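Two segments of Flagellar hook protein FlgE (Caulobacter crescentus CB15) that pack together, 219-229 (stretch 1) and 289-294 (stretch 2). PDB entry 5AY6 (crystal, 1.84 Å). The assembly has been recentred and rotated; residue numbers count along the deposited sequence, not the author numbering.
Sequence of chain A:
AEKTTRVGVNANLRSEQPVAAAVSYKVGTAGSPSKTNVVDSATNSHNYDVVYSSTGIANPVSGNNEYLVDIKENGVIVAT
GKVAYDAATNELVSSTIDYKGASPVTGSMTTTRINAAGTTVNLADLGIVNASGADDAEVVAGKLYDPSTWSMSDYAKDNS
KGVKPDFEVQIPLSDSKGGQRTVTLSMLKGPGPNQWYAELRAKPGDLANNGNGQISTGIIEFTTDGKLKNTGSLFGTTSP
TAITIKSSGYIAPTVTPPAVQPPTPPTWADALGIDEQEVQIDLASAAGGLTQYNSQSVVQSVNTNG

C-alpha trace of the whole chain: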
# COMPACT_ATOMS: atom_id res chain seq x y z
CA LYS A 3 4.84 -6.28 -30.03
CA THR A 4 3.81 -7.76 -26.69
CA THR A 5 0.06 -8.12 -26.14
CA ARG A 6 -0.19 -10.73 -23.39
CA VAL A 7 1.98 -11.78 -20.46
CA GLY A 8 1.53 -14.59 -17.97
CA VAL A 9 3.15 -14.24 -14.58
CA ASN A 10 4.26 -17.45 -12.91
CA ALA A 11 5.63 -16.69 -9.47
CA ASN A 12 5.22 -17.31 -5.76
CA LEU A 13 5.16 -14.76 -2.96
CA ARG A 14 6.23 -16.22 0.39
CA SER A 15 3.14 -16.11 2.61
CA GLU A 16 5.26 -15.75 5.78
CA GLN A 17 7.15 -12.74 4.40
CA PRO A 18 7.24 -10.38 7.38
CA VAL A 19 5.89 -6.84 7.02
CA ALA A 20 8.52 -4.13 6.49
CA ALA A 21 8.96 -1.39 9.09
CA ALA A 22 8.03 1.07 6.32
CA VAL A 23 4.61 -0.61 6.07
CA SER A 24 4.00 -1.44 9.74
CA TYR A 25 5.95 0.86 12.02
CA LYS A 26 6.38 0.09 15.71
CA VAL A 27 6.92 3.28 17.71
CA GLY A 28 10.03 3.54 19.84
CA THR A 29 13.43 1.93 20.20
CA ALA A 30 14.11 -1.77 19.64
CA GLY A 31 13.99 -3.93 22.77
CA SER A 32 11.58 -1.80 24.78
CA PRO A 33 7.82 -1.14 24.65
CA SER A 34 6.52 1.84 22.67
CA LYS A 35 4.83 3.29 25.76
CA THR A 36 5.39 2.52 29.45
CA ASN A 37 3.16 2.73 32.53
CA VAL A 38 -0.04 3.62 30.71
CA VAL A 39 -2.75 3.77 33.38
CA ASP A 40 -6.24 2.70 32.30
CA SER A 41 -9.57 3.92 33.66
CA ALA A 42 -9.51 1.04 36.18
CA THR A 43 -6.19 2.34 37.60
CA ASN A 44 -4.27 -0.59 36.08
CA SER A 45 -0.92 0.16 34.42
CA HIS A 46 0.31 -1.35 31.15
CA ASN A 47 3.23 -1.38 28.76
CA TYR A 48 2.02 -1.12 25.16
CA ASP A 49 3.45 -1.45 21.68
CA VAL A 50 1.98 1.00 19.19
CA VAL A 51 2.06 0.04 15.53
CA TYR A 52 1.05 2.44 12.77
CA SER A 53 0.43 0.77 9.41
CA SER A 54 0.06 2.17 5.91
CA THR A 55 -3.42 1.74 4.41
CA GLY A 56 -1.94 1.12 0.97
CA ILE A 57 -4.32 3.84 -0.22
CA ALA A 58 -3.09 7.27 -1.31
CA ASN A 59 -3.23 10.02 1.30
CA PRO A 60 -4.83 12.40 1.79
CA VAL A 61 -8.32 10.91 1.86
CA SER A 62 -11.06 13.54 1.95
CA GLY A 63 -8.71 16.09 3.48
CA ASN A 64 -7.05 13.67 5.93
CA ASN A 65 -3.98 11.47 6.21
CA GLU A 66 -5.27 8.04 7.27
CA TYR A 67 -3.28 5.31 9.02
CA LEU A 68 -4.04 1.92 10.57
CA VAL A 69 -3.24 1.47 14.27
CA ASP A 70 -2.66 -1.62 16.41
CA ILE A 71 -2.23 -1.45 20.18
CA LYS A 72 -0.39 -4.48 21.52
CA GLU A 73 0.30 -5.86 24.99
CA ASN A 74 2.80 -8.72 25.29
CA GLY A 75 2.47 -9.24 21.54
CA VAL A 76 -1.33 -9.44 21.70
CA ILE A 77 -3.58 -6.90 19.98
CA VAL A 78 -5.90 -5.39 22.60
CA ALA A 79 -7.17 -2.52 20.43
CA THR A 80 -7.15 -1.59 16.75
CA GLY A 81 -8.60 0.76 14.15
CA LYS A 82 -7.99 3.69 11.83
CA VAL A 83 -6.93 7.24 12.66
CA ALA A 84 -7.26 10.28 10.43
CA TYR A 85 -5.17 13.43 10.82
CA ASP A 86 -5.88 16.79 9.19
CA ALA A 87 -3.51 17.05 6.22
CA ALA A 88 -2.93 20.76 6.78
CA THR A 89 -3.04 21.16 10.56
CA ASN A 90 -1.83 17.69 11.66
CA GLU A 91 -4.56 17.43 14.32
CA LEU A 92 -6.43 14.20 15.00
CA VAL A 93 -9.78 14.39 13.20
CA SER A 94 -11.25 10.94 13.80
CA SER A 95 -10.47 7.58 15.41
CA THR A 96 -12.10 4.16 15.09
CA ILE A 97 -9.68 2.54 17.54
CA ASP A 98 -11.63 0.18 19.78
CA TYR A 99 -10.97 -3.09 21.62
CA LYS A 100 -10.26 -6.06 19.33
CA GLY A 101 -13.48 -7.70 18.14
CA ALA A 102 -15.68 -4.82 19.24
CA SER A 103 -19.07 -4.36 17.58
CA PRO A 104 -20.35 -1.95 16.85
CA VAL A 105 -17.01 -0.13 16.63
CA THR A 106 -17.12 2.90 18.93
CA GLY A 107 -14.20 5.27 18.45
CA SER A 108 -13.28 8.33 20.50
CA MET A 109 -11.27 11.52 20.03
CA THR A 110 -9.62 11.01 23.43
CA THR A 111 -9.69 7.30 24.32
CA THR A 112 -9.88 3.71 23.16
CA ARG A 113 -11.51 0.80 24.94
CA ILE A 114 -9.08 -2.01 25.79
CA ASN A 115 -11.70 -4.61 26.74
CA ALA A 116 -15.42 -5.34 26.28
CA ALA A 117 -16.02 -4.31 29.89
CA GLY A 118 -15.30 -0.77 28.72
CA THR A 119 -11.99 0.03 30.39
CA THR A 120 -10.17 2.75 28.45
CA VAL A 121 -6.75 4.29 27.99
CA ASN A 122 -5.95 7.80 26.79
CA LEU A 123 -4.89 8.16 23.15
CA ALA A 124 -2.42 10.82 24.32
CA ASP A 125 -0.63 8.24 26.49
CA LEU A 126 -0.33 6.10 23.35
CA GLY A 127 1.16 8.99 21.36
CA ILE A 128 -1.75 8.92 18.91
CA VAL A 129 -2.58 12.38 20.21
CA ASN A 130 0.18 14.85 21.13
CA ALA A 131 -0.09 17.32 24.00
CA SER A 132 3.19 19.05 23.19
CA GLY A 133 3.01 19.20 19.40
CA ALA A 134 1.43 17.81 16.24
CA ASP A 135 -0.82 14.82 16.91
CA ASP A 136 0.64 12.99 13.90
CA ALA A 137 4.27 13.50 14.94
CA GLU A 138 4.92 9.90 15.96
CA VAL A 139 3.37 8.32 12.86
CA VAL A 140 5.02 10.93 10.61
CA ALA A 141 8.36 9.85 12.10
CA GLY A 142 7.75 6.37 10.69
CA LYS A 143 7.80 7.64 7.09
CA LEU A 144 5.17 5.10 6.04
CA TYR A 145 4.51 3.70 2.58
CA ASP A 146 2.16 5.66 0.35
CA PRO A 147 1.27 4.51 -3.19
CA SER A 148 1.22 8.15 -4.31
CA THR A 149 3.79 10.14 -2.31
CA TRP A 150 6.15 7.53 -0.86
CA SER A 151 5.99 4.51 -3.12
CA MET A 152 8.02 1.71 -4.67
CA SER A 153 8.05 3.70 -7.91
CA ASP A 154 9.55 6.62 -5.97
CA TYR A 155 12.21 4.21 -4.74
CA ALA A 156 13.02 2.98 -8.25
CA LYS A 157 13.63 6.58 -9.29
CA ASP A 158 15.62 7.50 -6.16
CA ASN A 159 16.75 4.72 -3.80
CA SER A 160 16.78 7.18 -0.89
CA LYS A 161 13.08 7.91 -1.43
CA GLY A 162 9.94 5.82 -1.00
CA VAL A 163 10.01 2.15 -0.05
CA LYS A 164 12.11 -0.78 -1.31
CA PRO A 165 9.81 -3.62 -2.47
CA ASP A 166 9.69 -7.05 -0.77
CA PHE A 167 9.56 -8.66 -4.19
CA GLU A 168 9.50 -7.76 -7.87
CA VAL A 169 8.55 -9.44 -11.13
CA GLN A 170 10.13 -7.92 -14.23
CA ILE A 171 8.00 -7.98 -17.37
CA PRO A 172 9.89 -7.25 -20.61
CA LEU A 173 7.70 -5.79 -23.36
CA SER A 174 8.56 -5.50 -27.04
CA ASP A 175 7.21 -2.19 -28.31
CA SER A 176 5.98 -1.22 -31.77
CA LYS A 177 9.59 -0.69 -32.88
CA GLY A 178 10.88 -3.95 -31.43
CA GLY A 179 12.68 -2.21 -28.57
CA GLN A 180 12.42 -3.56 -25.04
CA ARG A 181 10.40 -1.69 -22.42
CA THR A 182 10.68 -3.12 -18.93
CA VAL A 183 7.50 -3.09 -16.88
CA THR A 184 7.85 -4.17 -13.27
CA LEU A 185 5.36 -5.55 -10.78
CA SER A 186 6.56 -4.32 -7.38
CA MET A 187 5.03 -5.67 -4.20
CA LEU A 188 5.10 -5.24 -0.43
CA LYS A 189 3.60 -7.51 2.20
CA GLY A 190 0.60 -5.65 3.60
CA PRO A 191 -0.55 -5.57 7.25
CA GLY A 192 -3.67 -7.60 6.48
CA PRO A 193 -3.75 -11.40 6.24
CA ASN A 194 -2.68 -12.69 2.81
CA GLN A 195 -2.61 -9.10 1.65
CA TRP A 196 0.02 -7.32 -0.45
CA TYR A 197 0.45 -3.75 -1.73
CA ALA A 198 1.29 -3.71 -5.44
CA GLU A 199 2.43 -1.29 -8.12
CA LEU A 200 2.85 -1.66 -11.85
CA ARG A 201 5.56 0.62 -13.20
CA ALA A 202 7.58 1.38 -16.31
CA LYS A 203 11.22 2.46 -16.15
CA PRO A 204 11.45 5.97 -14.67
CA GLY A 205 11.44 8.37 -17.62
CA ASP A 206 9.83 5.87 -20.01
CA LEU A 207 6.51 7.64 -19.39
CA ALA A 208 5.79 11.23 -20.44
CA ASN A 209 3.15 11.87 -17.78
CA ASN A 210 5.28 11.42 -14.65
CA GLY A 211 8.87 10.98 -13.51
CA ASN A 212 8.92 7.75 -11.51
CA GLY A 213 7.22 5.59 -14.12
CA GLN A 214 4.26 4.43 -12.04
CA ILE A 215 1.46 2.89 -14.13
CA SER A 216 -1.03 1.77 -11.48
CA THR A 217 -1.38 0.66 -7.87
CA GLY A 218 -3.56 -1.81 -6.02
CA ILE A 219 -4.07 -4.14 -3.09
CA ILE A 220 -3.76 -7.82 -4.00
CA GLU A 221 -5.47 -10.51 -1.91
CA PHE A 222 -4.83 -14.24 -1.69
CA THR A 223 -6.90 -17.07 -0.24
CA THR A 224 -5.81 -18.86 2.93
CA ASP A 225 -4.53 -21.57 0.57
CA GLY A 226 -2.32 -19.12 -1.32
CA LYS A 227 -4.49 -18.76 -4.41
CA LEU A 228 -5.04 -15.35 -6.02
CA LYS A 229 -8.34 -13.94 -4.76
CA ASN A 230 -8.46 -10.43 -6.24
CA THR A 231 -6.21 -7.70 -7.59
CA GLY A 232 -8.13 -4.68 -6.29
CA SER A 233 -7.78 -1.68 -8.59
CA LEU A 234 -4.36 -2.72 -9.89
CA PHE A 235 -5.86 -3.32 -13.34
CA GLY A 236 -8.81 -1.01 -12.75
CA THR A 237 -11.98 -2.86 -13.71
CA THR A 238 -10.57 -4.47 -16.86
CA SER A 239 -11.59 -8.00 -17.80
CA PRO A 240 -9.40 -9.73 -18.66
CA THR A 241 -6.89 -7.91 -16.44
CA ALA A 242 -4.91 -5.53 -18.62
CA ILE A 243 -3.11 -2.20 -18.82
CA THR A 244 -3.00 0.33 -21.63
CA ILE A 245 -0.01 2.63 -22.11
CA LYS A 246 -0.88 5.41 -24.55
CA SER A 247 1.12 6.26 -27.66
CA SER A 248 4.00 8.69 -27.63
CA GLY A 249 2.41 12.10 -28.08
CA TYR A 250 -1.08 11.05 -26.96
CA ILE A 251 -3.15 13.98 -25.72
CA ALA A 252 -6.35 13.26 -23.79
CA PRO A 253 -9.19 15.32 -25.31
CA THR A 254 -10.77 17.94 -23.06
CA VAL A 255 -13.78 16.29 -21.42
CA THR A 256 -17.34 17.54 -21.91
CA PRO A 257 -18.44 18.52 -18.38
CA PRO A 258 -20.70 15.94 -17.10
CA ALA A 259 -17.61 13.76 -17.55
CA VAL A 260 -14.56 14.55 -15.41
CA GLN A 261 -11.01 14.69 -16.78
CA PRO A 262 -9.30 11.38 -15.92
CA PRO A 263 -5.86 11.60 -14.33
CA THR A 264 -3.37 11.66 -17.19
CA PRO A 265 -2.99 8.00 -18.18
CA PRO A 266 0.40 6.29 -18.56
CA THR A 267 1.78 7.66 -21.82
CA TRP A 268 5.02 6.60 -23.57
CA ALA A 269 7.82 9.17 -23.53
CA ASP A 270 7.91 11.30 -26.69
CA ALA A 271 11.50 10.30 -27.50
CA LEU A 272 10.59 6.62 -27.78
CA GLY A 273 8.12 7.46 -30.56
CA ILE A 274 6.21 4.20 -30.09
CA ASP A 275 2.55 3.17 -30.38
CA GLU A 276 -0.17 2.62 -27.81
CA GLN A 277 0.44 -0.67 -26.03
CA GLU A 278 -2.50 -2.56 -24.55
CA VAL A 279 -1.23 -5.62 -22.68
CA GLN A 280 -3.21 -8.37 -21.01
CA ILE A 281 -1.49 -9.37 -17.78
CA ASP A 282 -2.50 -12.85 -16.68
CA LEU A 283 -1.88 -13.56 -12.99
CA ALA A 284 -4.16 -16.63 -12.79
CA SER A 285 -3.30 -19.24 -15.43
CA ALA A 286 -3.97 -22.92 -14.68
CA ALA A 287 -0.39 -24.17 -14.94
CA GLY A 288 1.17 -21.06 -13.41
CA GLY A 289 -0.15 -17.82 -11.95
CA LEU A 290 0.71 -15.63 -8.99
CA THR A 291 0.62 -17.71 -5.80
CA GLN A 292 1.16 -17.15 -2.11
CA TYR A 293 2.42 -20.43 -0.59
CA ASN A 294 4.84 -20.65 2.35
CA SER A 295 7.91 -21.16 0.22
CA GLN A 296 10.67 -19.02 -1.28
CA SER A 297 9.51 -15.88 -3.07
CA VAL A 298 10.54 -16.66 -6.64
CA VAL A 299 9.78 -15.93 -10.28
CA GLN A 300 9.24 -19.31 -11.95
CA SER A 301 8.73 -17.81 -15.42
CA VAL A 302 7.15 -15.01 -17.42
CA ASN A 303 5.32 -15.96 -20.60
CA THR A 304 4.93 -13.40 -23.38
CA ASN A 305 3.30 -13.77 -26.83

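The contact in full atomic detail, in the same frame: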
# COMPACT_ATOMS: atom_id res chain seq x y z
N ILE A 219 -4.23 -3.16 -4.15
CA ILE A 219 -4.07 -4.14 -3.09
C ILE A 219 -4.45 -5.51 -3.63
O ILE A 219 -5.54 -5.70 -4.17
CB ILE A 219 -4.93 -3.80 -1.87
CG1 ILE A 219 -4.56 -2.41 -1.35
CG2 ILE A 219 -4.75 -4.84 -0.79
CD1 ILE A 219 -5.39 -1.95 -0.16
N ILE A 220 -3.53 -6.46 -3.52
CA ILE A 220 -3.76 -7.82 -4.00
C ILE A 220 -4.07 -8.73 -2.82
O ILE A 220 -3.42 -8.64 -1.77
CB ILE A 220 -2.54 -8.35 -4.78
CG1 ILE A 220 -2.35 -7.55 -6.07
CG2 ILE A 220 -2.70 -9.82 -5.11
CD1 ILE A 220 -1.17 -8.00 -6.90
N GLU A 221 -5.08 -9.58 -2.97
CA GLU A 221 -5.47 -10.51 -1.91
C GLU A 221 -5.29 -11.96 -2.36
O GLU A 221 -5.51 -12.29 -3.53
CB GLU A 221 -6.91 -10.27 -1.48
CG GLU A 221 -7.18 -8.88 -0.91
CD GLU A 221 -6.89 -8.78 0.58
OE1 GLU A 221 -5.97 -9.47 1.06
OE2 GLU A 221 -7.58 -7.99 1.26
N PHE A 222 -4.90 -12.81 -1.42
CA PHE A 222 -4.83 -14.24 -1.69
C PHE A 222 -5.77 -14.99 -0.76
O PHE A 222 -6.18 -14.47 0.28
CB PHE A 222 -3.40 -14.76 -1.54
CG PHE A 222 -2.44 -14.20 -2.55
CD1 PHE A 222 -1.75 -13.02 -2.29
CD2 PHE A 222 -2.23 -14.84 -3.75
CE1 PHE A 222 -0.86 -12.51 -3.21
CE2 PHE A 222 -1.35 -14.33 -4.68
CZ PHE A 222 -0.66 -13.16 -4.41
N THR A 223 -6.12 -16.22 -1.13
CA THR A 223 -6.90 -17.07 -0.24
C THR A 223 -5.99 -17.63 0.84
O THR A 223 -4.76 -17.53 0.75
CB THR A 223 -7.58 -18.23 -1.00
OG1 THR A 223 -6.58 -19.13 -1.49
CG2 THR A 223 -8.40 -17.69 -2.16
N THR A 224 -6.58 -18.24 1.86
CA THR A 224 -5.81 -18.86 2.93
C THR A 224 -4.96 -20.02 2.40
O THR A 224 -4.04 -20.48 3.08
CB THR A 224 -6.72 -19.37 4.06
OG1 THR A 224 -7.79 -20.14 3.50
CG2 THR A 224 -7.30 -18.20 4.83
N ASP A 225 -5.27 -20.48 1.20
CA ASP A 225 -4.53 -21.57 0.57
C ASP A 225 -3.47 -21.05 -0.40
O ASP A 225 -2.79 -21.83 -1.06
CB ASP A 225 -5.49 -22.51 -0.16
CG ASP A 225 -6.55 -23.10 0.75
OD1 ASP A 225 -6.27 -23.28 1.96
OD2 ASP A 225 -7.66 -23.38 0.26
N GLY A 226 -3.34 -19.72 -0.48
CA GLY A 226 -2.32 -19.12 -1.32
C GLY A 226 -2.71 -18.92 -2.77
O GLY A 226 -1.85 -18.71 -3.63
N LYS A 227 -4.00 -18.99 -3.06
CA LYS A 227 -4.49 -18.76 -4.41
C LYS A 227 -4.92 -17.30 -4.56
O LYS A 227 -5.49 -16.72 -3.64
CB LYS A 227 -5.66 -19.69 -4.74
CG LYS A 227 -5.33 -21.17 -4.61
CD LYS A 227 -4.15 -21.55 -5.49
CE LYS A 227 -3.98 -23.07 -5.55
NZ LYS A 227 -3.70 -23.66 -4.22
N LEU A 228 -4.66 -16.73 -5.74
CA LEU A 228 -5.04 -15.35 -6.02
C LEU A 228 -6.54 -15.15 -5.89
O LEU A 228 -7.33 -15.86 -6.51
CB LEU A 228 -4.57 -14.94 -7.42
CG LEU A 228 -4.90 -13.52 -7.86
CD1 LEU A 228 -4.24 -12.51 -6.96
CD2 LEU A 228 -4.48 -13.31 -9.31
N LYS A 229 -6.94 -14.18 -5.06
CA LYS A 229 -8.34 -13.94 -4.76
C LYS A 229 -8.86 -12.73 -5.54
O LYS A 229 -9.88 -12.81 -6.23
CB LYS A 229 -8.52 -13.74 -3.26
CG LYS A 229 -9.96 -13.62 -2.79
CD LYS A 229 -10.03 -13.77 -1.27
CE LYS A 229 -11.38 -13.33 -0.73
NZ LYS A 229 -11.41 -13.40 0.76
N GLY A 289 0.58 -18.82 -12.71
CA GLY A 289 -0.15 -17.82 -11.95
C GLY A 289 0.66 -17.25 -10.80
O GLY A 289 1.76 -17.71 -10.51
N LEU A 290 0.10 -16.23 -10.16
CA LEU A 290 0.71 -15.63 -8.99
C LEU A 290 0.17 -16.29 -7.73
O LEU A 290 -1.04 -16.21 -7.47
CB LEU A 290 0.45 -14.12 -8.97
CG LEU A 290 1.10 -13.33 -7.83
CD1 LEU A 290 2.61 -13.35 -7.95
CD2 LEU A 290 0.56 -11.91 -7.80
N THR A 291 1.04 -16.96 -6.98
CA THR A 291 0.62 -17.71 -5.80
C THR A 291 1.26 -17.20 -4.53
O THR A 291 2.22 -16.42 -4.57
CB THR A 291 0.95 -19.21 -5.94
OG1 THR A 291 2.37 -19.37 -6.00
CG2 THR A 291 0.32 -19.79 -7.20
N GLN A 292 0.73 -17.64 -3.40
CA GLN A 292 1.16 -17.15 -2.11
C GLN A 292 1.31 -18.31 -1.11
O GLN A 292 0.67 -18.34 -0.06
CB GLN A 292 0.17 -16.08 -1.61
CG GLN A 292 0.67 -15.25 -0.42
CD GLN A 292 -0.22 -15.43 0.81
OE1 GLN A 292 -1.09 -16.32 0.85
NE2 GLN A 292 -0.01 -14.60 1.82
N TYR A 293 2.14 -19.28 -1.47
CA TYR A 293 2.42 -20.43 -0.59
C TYR A 293 3.57 -20.09 0.36
O TYR A 293 4.33 -19.17 0.09
CB TYR A 293 2.80 -21.66 -1.40
CG TYR A 293 1.83 -21.98 -2.51
CD1 TYR A 293 0.47 -22.03 -2.28
CD2 TYR A 293 2.29 -22.22 -3.80
CE1 TYR A 293 -0.41 -22.32 -3.29
CE2 TYR A 293 1.42 -22.52 -4.82
CZ TYR A 293 0.07 -22.56 -4.56
OH TYR A 293 -0.81 -22.85 -5.58
N ASN A 294 3.71 -20.85 1.44
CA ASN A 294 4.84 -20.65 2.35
C ASN A 294 6.09 -21.31 1.81
O ASN A 294 6.54 -22.34 2.30
CB ASN A 294 4.55 -21.20 3.75
CG ASN A 294 5.69 -20.95 4.72
OD1 ASN A 294 6.49 -20.02 4.54
ND2 ASN A 294 5.81 -21.80 5.73
O HOH W 1 -3.27 -18.22 -7.68

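A glycine at the end of a tight turn can let a second segment lie directly against the backbone, and Gly226 of the hook protein FlgE is a compact example. Its CA lies 4.1 Å from the CA of Gln292, and a CB built in ideal geometry would point toward the second stretch, 2.7 Å from both Gln292 O and Tyr293 CD1, a clash with each. The backbone angles (86/16) favour glycine independently, because the same CB would be jammed against the preceding carbonyl oxygen.

The close approach is used for bonding. Gln292 N donates to Gly226 O at 2.8 Å, the one direct hydrogen bond between the stretches, and Thr291 CA adds a CA-H...O contact to Gly226 O at 3.4 Å. A water extends the connection: it accepts from Leu228 N at 2.8 Å and donates to Leu290 O at 3.0 Å, bridging backbone groups that do not meet directly.

The turn that presents Gly226 is type I, from Thr223 to Gly226, and is closed by Gly226 N to Thr223 O at 2.9 Å. Thr223 steadies it from within: its OG1 accepts from Lys227 N at 3.0 Å and Asp225 N at 3.3 Å, while Thr223 N donates to Lys227 O at 2.6 Å.

Beside this polar seam lies an apolar one. Phe222 offers a ring face to Gln292, whose CB sits 3.5 Å from the ring centroid and 18° off the normal, a CH-pi contact made by the aliphatic base of a polar side chain. At the ring edge, Phe222 CE2 lies 3.4 Å from Leu290 O, and Phe222 CZ meets Leu290 CD2 at 3.8 Å; Ile220 CD1 reaches the same methyl, CD2 of Leu290, at 4.4 Å.

Toward the exposed margin, Tyr293 receives Asp225 O at its ring edge, 3.3 Å from CE1, and Lys227 CE approaches Tyr293 OH to 3.2 Å.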